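Local coordinates for protein gamma-glutamyltransferase 1 Threonine peptidase. MEROPS family T03 S-subunit (PDB 5ZJG) that probably transfers the gamma-glutamyl group of glutathione and other gamma-glutamyl peptides to amino acids or to water, at residues 94-99 and 125-130; 133-138 and 156-161; 38-43 and 68-73. All coordinates share one frame; numbering follows the deposited sequence.

The three contacts run from the substrate pocket outward. Interaction 3 holds residues that probably bind L-glutamate, and a glycine lies in it here. Interaction 1, whose centre is about 16 Å away, probably borders the same pocket through Gly94; the two meet where Gly94 O comes 3.1 Å from Ser73 CB. Interaction 2 adjoins interaction 1, centre to centre about 11 Å: His125 O and Tyr135 N, 2.8 Å apart, probably join their strands in one sheet, and Arg96 is hydrogen-bonded to Gln160. Interactions 2 and 3 do not touch, their nearest atoms being about 12 Å apart. The side chain of Gln160 lies about 12 Å from that of Thr1, the probable nucleophile.

Interaction 1 of 3, residues 94-99 and 125-130; sequences GSRIFT and HHQLLP. With GLY (glycine), chain G.
His125 swings CG trans to its backbone N (chi1 176°), which carries the imidazole up to Arg96 and Thr99, and Arg96 bends at chi2 (61°) so that its chain runs across one face of that ring. Arg96 CG makes a CH-pi contact there, 3.7 Å from the His125 ring centroid, and further on the guanidinium lies nearly parallel to the imidazole, with His125 CD2 over its face. The ring edge is used at both nitrogens. Thr99 OG1 lies 2.8 Å from His125 ND1, in a hydrogen bond that either could donate, while His125 NE2 donates to Gln127 OE1 at 2.8 Å, almost exactly in the ring plane. That amide oxygen is gripped twice, because Ser95 OG also donates to Gln127 OE1 at 2.6 Å, in the carbonyl plane. Ser95 OG in turn accepts from Arg96 NH1 at 2.9 Å. Imidazole suits this buried place, offering a flat face to the arginine chain, one ring nitrogen to Thr99 and the other to Gln127. The network begins at Ser95, next in the chain to Gly94, which with Gly93 probably lines the glutamate pocket characteristic of gamma-glutamyltransferases.

Interaction 2 of 3, residues 133-138 and 156-161; sequences TIYYDA and TLEDQG
The Tyr136 ring lies with one face over the peptide bond between Glu158 and Asp159, whose atoms Glu158 O and Asp159 N are both close above it, and Leu157 CB meets its edge near the ring plane. Tyr135, on the other side of the sheet, has Thr133 CG2 over one face of its ring, while Gln160 CB approaches that ring obliquely. The contact pairs the two parallel strands of a beta-alpha-beta unit, 133-136 and 156-159, connected through helix 144-153 and inclined at 29°. Four backbone hydrogen bonds join them in the parallel pattern: Ile134 N to Thr156 O at 2.8 Å, Glu158 N to Ile134 O, Tyr136 N to Glu158 O, and Gln160 N to Tyr136 O at 2.9 Å. Tyr136 places CG between its own backbone N and carbonyl carbon (chi1 63°), which folds the ring across the neighbouring strand and brings CE1 to 3.5 Å from Asp159 CB. With an alanine here the 158-159 peptide bond would probably lose the ring face that covers it, and Leu157 CB its edge contact. Branched aliphatic chains suit the positions of Ile134 and Leu157: Ile134 CB packs against Leu157 CD2 at 4.0 Å, and Leu157 also touches Ala147 and Lys151 of the helix. On the Tyr135 side, a water bridge from Tyr135 OH to Glu158 OE1 is doubtful, because that glutamate has two conformers. At the end of strand 156-159, Asp159 OD1 accepts from Gly161 N at 2.9 Å, forming an Asx turn, and takes a second proton from a water that lies 2.7 Å from it and itself accepts from Ala138 N.

Interaction 3 of 3, residues 38-43 and 68-73; sequences NDEMDD and KRMLSS. With GLY (glycine), chain E.
A short 3-10 turn at residues 40-43, closed by Asp43 N donating to Glu40 O at 3.0 Å, packs against the irregular, extended segment 68-73, with Asp43 and Met70 bringing their CA atoms nearest together. The two form one wall of the pocket that probably binds the glutamyl group in this gamma-glutamyltransferase. No direct hydrogen bond crosses between them; Met70 makes most of the join. Its CG is held close to both the backbone N and the carbonyl carbon (chi1 57°), and the chain bends again at chi2 and chi3, which curls it against the turn. Met70 CG thereby comes 3.3 Å from Glu40 O, its SD lies 3.8 Å from Glu40 CG, and its CE meets Met41 SD at 4.0 Å, the two methionine chains crossing at about a right angle. A flexible, unbranched thioether fits such a curved, buried surface well. Asp43 CB touches Met70 CG and the carbonyl oxygen of Leu71, and a water donating to Leu71 O also reaches Asp43 O weakly. Met70 thus packs on the aliphatic parts of Glu40 and Asp43, whose carboxylates turn to the bound glycine and also form salt bridges with basic side chains of the other protein chain. Glycine N donates to Asp43 OD2 at 2.6 Å and lies 2.8 Å from Glu40 OE2, with Asn21 OD1 a further partner. The carboxylate of the bound glycine is held by segment 68-73, in a way consistent with recognition of an amino acid's alpha-carboxylate: Ser72 OG donates to OXT at 2.7 Å, and Ser73 N donates to the glycine O at 2.7 Å in a nearly straight bond of 165°.

Interaction 1 of 3, residues 94-99 and 125-130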
loop_
_atom_site.group_PDB
_atom_site.type_symbol
_atom_site.label_atom_id
_atom_site.label_comp_id
_atom_site.label_asym_id
_atom_site.label_seq_id
_atom_site.Cartn_x
_atom_site.Cartn_y
_atom_site.Cartn_z
ATOM N N GLY B 94 4.360 -3.761 1.747
ATOM C CA GLY B 94 4.775 -3.341 3.075
ATOM C C GLY B 94 5.912 -2.346 2.992
ATOM O O GLY B 94 5.864 -1.385 2.219
ATOM N N SER B 95 6.954 -2.567 3.798
ATOM C CA SER B 95 8.082 -1.642 3.863
ATOM C C SER B 95 8.894 -1.584 2.578
ATOM O O SER B 95 9.799 -0.760 2.508
ATOM C CB SER B 95 9.022 -2.017 5.016
ATOM O OG SER B 95 9.583 -3.303 4.840
ATOM N N ARG B 96 8.597 -2.422 1.586
ATOM C CA ARG B 96 9.237 -2.382 0.277
ATOM C C ARG B 96 8.528 -1.457 -0.718
ATOM O O ARG B 96 9.035 -1.261 -1.827
ATOM C CB ARG B 96 9.278 -3.798 -0.309
ATOM C CG ARG B 96 10.277 -4.783 0.321
ATOM C CD ARG B 96 10.032 -5.054 1.813
ATOM N NE ARG B 96 10.679 -6.309 2.208
ATOM C CZ ARG B 96 10.788 -6.751 3.457
ATOM N NH1 ARG B 96 10.302 -6.043 4.472
ATOM N NH2 ARG B 96 11.383 -7.911 3.690
ATOM N N ILE B 97 7.375 -0.884 -0.358
ATOM C CA ILE B 97 6.551 -0.199 -1.356
ATOM C C ILE B 97 7.287 0.983 -1.958
ATOM O O ILE B 97 7.371 1.123 -3.180
ATOM C CB ILE B 97 5.218 0.240 -0.735
ATOM C CG1 ILE B 97 4.344 -0.991 -0.532
ATOM C CG2 ILE B 97 4.514 1.298 -1.610
ATOM C CD1 ILE B 97 3.106 -0.729 0.327
ATOM N N PHE B 98 7.782 1.888 -1.118
ATOM C CA PHE B 98 8.353 3.096 -1.703
ATOM C C PHE B 98 9.755 2.882 -2.265
ATOM O O PHE B 98 10.145 3.622 -3.178
ATOM C CB PHE B 98 8.345 4.259 -0.702
ATOM C CG PHE B 98 8.912 3.924 0.640
ATOM C CD1 PHE B 98 10.268 3.965 0.859
ATOM C CD2 PHE B 98 8.063 3.602 1.708
ATOM C CE1 PHE B 98 10.802 3.676 2.133
ATOM C CE2 PHE B 98 8.585 3.306 2.943
ATOM C CZ PHE B 98 9.952 3.344 3.151
ATOM N N THR B 99 10.523 1.882 -1.793
ATOM C CA THR B 99 11.753 1.553 -2.525
ATOM C C THR B 99 11.451 0.933 -3.882
ATOM O O THR B 99 12.191 1.174 -4.850
ATOM C CB THR B 99 12.660 0.611 -1.722
ATOM O OG1 THR B 99 11.984 -0.621 -1.431
ATOM C CG2 THR B 99 13.089 1.292 -0.419
ATOM N N HIS B 125 15.782 -4.705 -1.977
ATOM C CA HIS B 125 15.339 -3.839 -0.902
ATOM C C HIS B 125 16.303 -3.900 0.276
ATOM O O HIS B 125 16.779 -4.977 0.637
ATOM C CB HIS B 125 13.947 -4.241 -0.423
ATOM C CG HIS B 125 13.463 -3.461 0.758
ATOM N ND1 HIS B 125 13.089 -2.139 0.675
ATOM C CD2 HIS B 125 13.276 -3.824 2.053
ATOM C CE1 HIS B 125 12.683 -1.719 1.866
ATOM N NE2 HIS B 125 12.774 -2.727 2.715
ATOM N N HIS B 126 16.585 -2.736 0.847
ATOM C CA HIS B 126 17.352 -2.629 2.092
ATOM C C HIS B 126 16.689 -1.586 2.981
ATOM O O HIS B 126 16.139 -0.599 2.494
ATOM C CB HIS B 126 18.823 -2.250 1.829
ATOM C CG HIS B 126 19.620 -2.038 3.078
ATOM N ND1 HIS B 126 19.889 -3.052 3.971
ATOM C CD2 HIS B 126 20.176 -0.919 3.599
ATOM C CE1 HIS B 126 20.582 -2.567 4.989
ATOM N NE2 HIS B 126 20.763 -1.273 4.790
ATOM N N GLN B 127 16.743 -1.805 4.309
ATOM C CA GLN B 127 15.991 -0.933 5.209
ATOM C C GLN B 127 16.672 -0.715 6.560
ATOM O O GLN B 127 15.982 -0.465 7.553
ATOM C CB GLN B 127 14.575 -1.494 5.415
ATOM C CG GLN B 127 14.521 -2.941 5.866
ATOM C CD GLN B 127 13.098 -3.406 6.176
ATOM O OE1 GLN B 127 12.150 -3.124 5.433
ATOM N NE2 GLN B 127 12.940 -4.110 7.288
ATOM N N LEU B 128 18.007 -0.744 6.588
ATOM C CA LEU B 128 18.845 -0.473 7.760
ATOM C C LEU B 128 18.814 -1.632 8.748
ATOM O O LEU B 128 19.863 -2.189 9.097
ATOM C CB LEU B 128 18.419 0.822 8.460
ATOM C CG LEU B 128 19.350 1.304 9.585
ATOM C CD1 LEU B 128 20.772 1.600 9.089
ATOM C CD2 LEU B 128 18.746 2.532 10.258
ATOM N N LEU B 129 17.622 -1.993 9.210
ATOM C CA LEU B 129 17.421 -3.147 10.056
ATOM C C LEU B 129 16.486 -4.124 9.355
ATOM O O LEU B 129 15.378 -3.727 8.977
ATOM C CB LEU B 129 16.812 -2.723 11.406
ATOM C CG LEU B 129 17.589 -1.680 12.219
ATOM C CD1 LEU B 129 16.800 -1.291 13.471
ATOM C CD2 LEU B 129 18.981 -2.169 12.608
ATOM N N PRO B 130 16.848 -5.407 9.215
ATOM C CA PRO B 130 18.079 -6.038 9.725
ATOM C C PRO B 130 19.367 -5.518 9.097
ATOM O O PRO B 130 19.415 -5.219 7.896
ATOM C CB PRO B 130 17.886 -7.517 9.378
ATOM C CG PRO B 130 16.430 -7.694 9.275
ATOM C CD PRO B 130 15.904 -6.406 8.703
HETATM N N GLY G . 2.562 -7.727 1.482
HETATM C CA GLY G . 1.500 -6.783 1.207
HETATM C C GLY G . 1.762 -5.451 1.858
HETATM O O GLY G . 1.572 -5.282 3.063
HETATM O OXT GLY G . 2.150 -4.497 1.191
#

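Interaction 2 of 3, residues 133-138 and 156-161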
loop_
_atom_site.group_PDB
_atom_site.type_symbol
_atom_site.label_atom_id
_atom_site.label_comp_id
_atom_site.label_asym_id
_atom_site.label_seq_id
_atom_site.Cartn_x
_atom_site.Cartn_y
_atom_site.Cartn_z
ATOM N N THR B 133 21.236 -6.139 5.391
ATOM C CA THR B 133 20.488 -7.218 4.756
ATOM C C THR B 133 19.766 -6.653 3.539
ATOM O O THR B 133 19.015 -5.681 3.654
ATOM C CB THR B 133 19.505 -7.851 5.746
ATOM O OG1 THR B 133 20.243 -8.484 6.803
ATOM C CG2 THR B 133 18.642 -8.901 5.079
ATOM N N ILE B 134 20.040 -7.232 2.368
ATOM C CA ILE B 134 19.344 -6.890 1.134
ATOM C C ILE B 134 18.406 -8.037 0.804
ATOM O O ILE B 134 18.840 -9.195 0.709
ATOM C CB ILE B 134 20.312 -6.639 -0.036
ATOM C CG1 ILE B 134 21.252 -5.470 0.255
ATOM C CG2 ILE B 134 19.516 -6.337 -1.313
ATOM C CD1 ILE B 134 22.472 -5.404 -0.724
ATOM N N TYR B 135 17.135 -7.711 0.615
ATOM C CA TYR B 135 16.110 -8.691 0.304
ATOM C C TYR B 135 15.909 -8.772 -1.197
ATOM O O TYR B 135 15.942 -7.754 -1.886
ATOM C CB TYR B 135 14.794 -8.310 0.969
ATOM C CG TYR B 135 14.883 -8.385 2.474
ATOM C CD1 TYR B 135 14.753 -9.598 3.130
ATOM C CD2 TYR B 135 15.127 -7.250 3.230
ATOM C CE1 TYR B 135 14.838 -9.675 4.514
ATOM C CE2 TYR B 135 15.218 -7.316 4.608
ATOM C CZ TYR B 135 15.073 -8.530 5.241
ATOM O OH TYR B 135 15.167 -8.586 6.616
ATOM N N TYR B 136 15.654 -9.984 -1.674
ATOM C CA TYR B 136 15.267 -10.235 -3.058
ATOM C C TYR B 136 14.087 -11.197 -3.060
ATOM O O TYR B 136 13.739 -11.777 -2.029
ATOM C CB TYR B 136 16.453 -10.784 -3.866
ATOM C CG TYR B 136 16.996 -12.118 -3.403
ATOM C CD1 TYR B 136 16.393 -13.305 -3.794
ATOM C CD2 TYR B 136 18.137 -12.195 -2.601
ATOM C CE1 TYR B 136 16.899 -14.532 -3.405
ATOM C CE2 TYR B 136 18.649 -13.429 -2.193
ATOM C CZ TYR B 136 18.016 -14.592 -2.599
ATOM O OH TYR B 136 18.501 -15.823 -2.221
ATOM N N ASP B 137 13.434 -11.335 -4.214
ATOM C CA ASP B 137 12.370 -12.315 -4.375
ATOM C C ASP B 137 12.792 -13.407 -5.355
ATOM O O ASP B 137 13.834 -13.331 -6.021
ATOM C CB ASP B 137 11.049 -11.650 -4.812
ATOM C CG ASP B 137 11.130 -10.944 -6.157
ATOM O OD1 ASP B 137 12.145 -11.080 -6.876
ATOM O OD2 ASP B 137 10.144 -10.235 -6.496
ATOM N N ALA B 138 11.978 -14.461 -5.405
ATOM C CA ALA B 138 12.302 -15.609 -6.243
ATOM C C ALA B 138 11.997 -15.339 -7.708
ATOM O O ALA B 138 12.524 -16.036 -8.576
ATOM C CB ALA B 138 11.540 -16.843 -5.748
ATOM N N THR B 156 24.361 -9.238 3.598
ATOM C CA THR B 156 23.654 -10.505 3.673
ATOM C C THR B 156 22.495 -10.452 2.689
ATOM O O THR B 156 21.699 -9.509 2.722
ATOM C CB THR B 156 23.135 -10.757 5.091
ATOM O OG1 THR B 156 24.246 -10.873 5.990
ATOM C CG2 THR B 156 22.287 -12.027 5.142
ATOM N N LEU B 157 22.403 -11.452 1.815
ATOM C CA LEU B 157 21.314 -11.547 0.850
ATOM C C LEU B 157 20.315 -12.603 1.294
ATOM O O LEU B 157 20.702 -13.714 1.672
ATOM C CB LEU B 157 21.851 -11.890 -0.540
ATOM C CG LEU B 157 23.099 -11.104 -0.934
ATOM C CD1 LEU B 157 23.535 -11.469 -2.348
ATOM C CD2 LEU B 157 22.864 -9.611 -0.805
ATOM N N GLU B 158 19.030 -12.259 1.248
ATOM C CA GLU B 158 17.986 -13.173 1.690
ATOM C C GLU B 158 16.793 -13.127 0.752
ATOM O O GLU B 158 16.341 -12.047 0.357
ATOM C CB GLU B 158 17.531 -12.845 3.119
ATOM C CG GLU B 158 18.112 -13.787 4.151
ATOM C CD GLU B 158 17.877 -13.321 5.566
ATOM O OE1 GLU B 158 16.781 -12.784 5.838
ATOM O OE2 GLU B 158 18.792 -13.482 6.399
ATOM N N ASP B 159 16.284 -14.306 0.409
ATOM C CA ASP B 159 15.007 -14.423 -0.280
ATOM C C ASP B 159 13.912 -14.156 0.744
ATOM O O ASP B 159 13.766 -14.913 1.706
ATOM C CB ASP B 159 14.866 -15.813 -0.899
ATOM C CG ASP B 159 13.552 -16.003 -1.638
ATOM O OD1 ASP B 159 12.671 -15.117 -1.561
ATOM O OD2 ASP B 159 13.397 -17.056 -2.301
ATOM N N GLN B 160 13.161 -13.064 0.561
ATOM C CA GLN B 160 12.164 -12.700 1.564
ATOM C C GLN B 160 10.955 -13.624 1.549
ATOM O O GLN B 160 10.174 -13.606 2.510
ATOM C CB GLN B 160 11.713 -11.251 1.380
ATOM C CG GLN B 160 11.029 -10.954 0.081
ATOM C CD GLN B 160 10.696 -9.486 -0.045
ATOM O OE1 GLN B 160 11.296 -8.651 0.623
ATOM N NE2 GLN B 160 9.747 -9.168 -0.902
ATOM N N GLY B 161 10.803 -14.442 0.510
ATOM C CA GLY B 161 9.767 -15.449 0.474
ATOM C C GLY B 161 8.442 -14.974 -0.066
ATOM O O GLY B 161 7.443 -15.691 0.069
HETATM O O HOH W 1 15.590 -11.349 7.591
HETATM O O HOH W 2 10.349 -14.731 -2.933
#

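Interaction 3 of 3, residues 38-43 and 68-73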
loop_
_atom_site.group_PDB
_atom_site.type_symbol
_atom_site.label_atom_id
_atom_site.label_comp_id
_atom_site.label_asym_id
_atom_site.label_seq_id
_atom_site.Cartn_x
_atom_site.Cartn_y
_atom_site.Cartn_z
ATOM N N ASN B 38 -8.934 -6.462 8.858
ATOM C CA ASN B 38 -7.518 -6.183 8.756
ATOM C C ASN B 38 -6.755 -6.618 10.004
ATOM O O ASN B 38 -7.317 -6.787 11.087
ATOM C CB ASN B 38 -7.310 -4.690 8.545
ATOM C CG ASN B 38 -7.676 -3.868 9.751
ATOM O OD1 ASN B 38 -6.846 -3.643 10.647
ATOM N ND2 ASN B 38 -8.932 -3.426 9.802
ATOM N N ASP B 39 -5.441 -6.785 9.831
ATOM C CA ASP B 39 -4.520 -6.865 10.963
ATOM C C ASP B 39 -3.534 -5.703 10.846
ATOM O O ASP B 39 -2.320 -5.871 10.999
ATOM C CB ASP B 39 -3.852 -8.249 11.085
ATOM C CG ASP B 39 -2.962 -8.657 9.903
ATOM O OD1 ASP B 39 -2.935 -7.999 8.851
ATOM O OD2 ASP B 39 -2.291 -9.706 10.031
ATOM N N GLU B 40 -4.088 -4.502 10.631
ATOM C CA GLU B 40 -3.282 -3.305 10.433
ATOM C C GLU B 40 -2.580 -2.849 11.709
ATOM O O GLU B 40 -1.629 -2.064 11.637
ATOM C CB GLU B 40 -4.149 -2.174 9.889
ATOM C CG GLU B 40 -3.490 -1.360 8.809
ATOM C CD GLU B 40 -3.413 -2.083 7.464
ATOM O OE1 GLU B 40 -4.464 -2.443 6.886
ATOM O OE2 GLU B 40 -2.296 -2.284 6.966
ATOM N N MET B 41 -3.031 -3.298 12.876
ATOM C CA MET B 41 -2.426 -2.806 14.110
ATOM C C MET B 41 -0.944 -3.130 14.184
ATOM O O MET B 41 -0.208 -2.452 14.908
ATOM C CB MET B 41 -3.149 -3.384 15.326
ATOM C CG MET B 41 -4.603 -2.886 15.477
ATOM S SD MET B 41 -4.739 -1.146 15.937
ATOM C CE MET B 41 -4.282 -1.160 17.670
ATOM N N ASP B 42 -0.480 -4.145 13.459
ATOM C CA ASP B 42 0.939 -4.489 13.528
ATOM C C ASP B 42 1.831 -3.441 12.873
ATOM O O ASP B 42 3.062 -3.523 13.024
ATOM C CB ASP B 42 1.198 -5.860 12.890
ATOM C CG ASP B 42 2.631 -6.351 13.103
ATOM O OD1 ASP B 42 3.013 -6.649 14.260
ATOM O OD2 ASP B 42 3.394 -6.433 12.114
ATOM N N ASP B 43 1.257 -2.462 12.162
ATOM C CA ASP B 43 2.035 -1.378 11.585
ATOM C C ASP B 43 2.389 -0.308 12.612
ATOM O O ASP B 43 3.285 0.504 12.353
ATOM C CB ASP B 43 1.275 -0.772 10.389
ATOM C CG ASP B 43 1.492 -1.546 9.104
ATOM O OD1 ASP B 43 2.358 -2.460 9.084
ATOM O OD2 ASP B 43 0.786 -1.236 8.112
ATOM N N LYS B 68 -5.627 6.663 16.628
ATOM C CA LYS B 68 -4.459 7.027 15.842
ATOM C C LYS B 68 -4.330 6.129 14.622
ATOM O O LYS B 68 -4.635 4.936 14.690
ATOM C CB LYS B 68 -3.210 6.901 16.702
ATOM C CG LYS B 68 -1.913 7.402 16.105
ATOM C CD LYS B 68 -0.817 7.247 17.168
ATOM C CE LYS B 68 0.536 7.765 16.736
ATOM N NZ LYS B 68 1.513 7.546 17.866
ATOM N N ARG B 69 -3.868 6.718 13.518
ATOM C CA ARG B 69 -3.554 5.994 12.290
ATOM C C ARG B 69 -2.136 5.446 12.374
ATOM O O ARG B 69 -1.194 6.172 12.712
ATOM C CB ARG B 69 -3.694 6.916 11.076
ATOM C CG ARG B 69 -5.145 7.298 10.775
ATOM C CD ARG B 69 -5.271 8.563 9.950
ATOM N NE ARG B 69 -6.423 8.492 9.047
ATOM C CZ ARG B 69 -7.667 8.820 9.372
ATOM N NH1 ARG B 69 -7.965 9.249 10.588
ATOM N NH2 ARG B 69 -8.628 8.715 8.469
ATOM N N MET B 70 -1.998 4.161 12.080
ATOM C CA MET B 70 -0.706 3.499 12.144
ATOM C C MET B 70 0.111 3.822 10.898
ATOM O O MET B 70 -0.419 3.880 9.792
ATOM C CB MET B 70 -0.884 1.981 12.322
ATOM C CG MET B 70 -1.685 1.187 11.325
ATOM S SD MET B 70 -3.438 1.585 11.141
ATOM C CE MET B 70 -4.129 1.282 12.758
ATOM N N LEU B 71 1.405 4.074 11.101
ATOM C CA LEU B 71 2.268 4.484 9.994
ATOM C C LEU B 71 2.233 3.449 8.892
ATOM O O LEU B 71 2.311 2.247 9.143
ATOM C CB LEU B 71 3.705 4.659 10.486
ATOM C CG LEU B 71 4.704 5.149 9.430
ATOM C CD1 LEU B 71 4.415 6.607 9.161
ATOM C CD2 LEU B 71 6.118 4.970 9.993
ATOM N N SER B 72 2.134 3.932 7.654
ATOM C CA SER B 72 2.084 3.092 6.481
ATOM C C SER B 72 3.304 3.333 5.593
ATOM O O SER B 72 4.023 4.334 5.721
ATOM C CB SER B 72 0.808 3.367 5.673
ATOM O OG SER B 72 0.702 2.512 4.542
ATOM N N SER B 73 3.519 2.398 4.675
ATOM C CA SER B 73 4.453 2.589 3.574
ATOM C C SER B 73 3.730 2.743 2.242
ATOM O O SER B 73 4.389 2.914 1.205
ATOM C CB SER B 73 5.418 1.405 3.502
ATOM O OG SER B 73 6.147 1.278 4.722
HETATM N N GLY E . 0.335 -2.653 5.943
HETATM C CA GLY E . 1.514 -2.243 5.200
HETATM C C GLY E . 1.527 -0.744 4.984
HETATM O O GLY E . 2.554 -0.133 4.679
HETATM O OXT GLY E . 0.478 -0.112 5.117
HETATM O O HOH W 3 4.743 0.919 9.341
#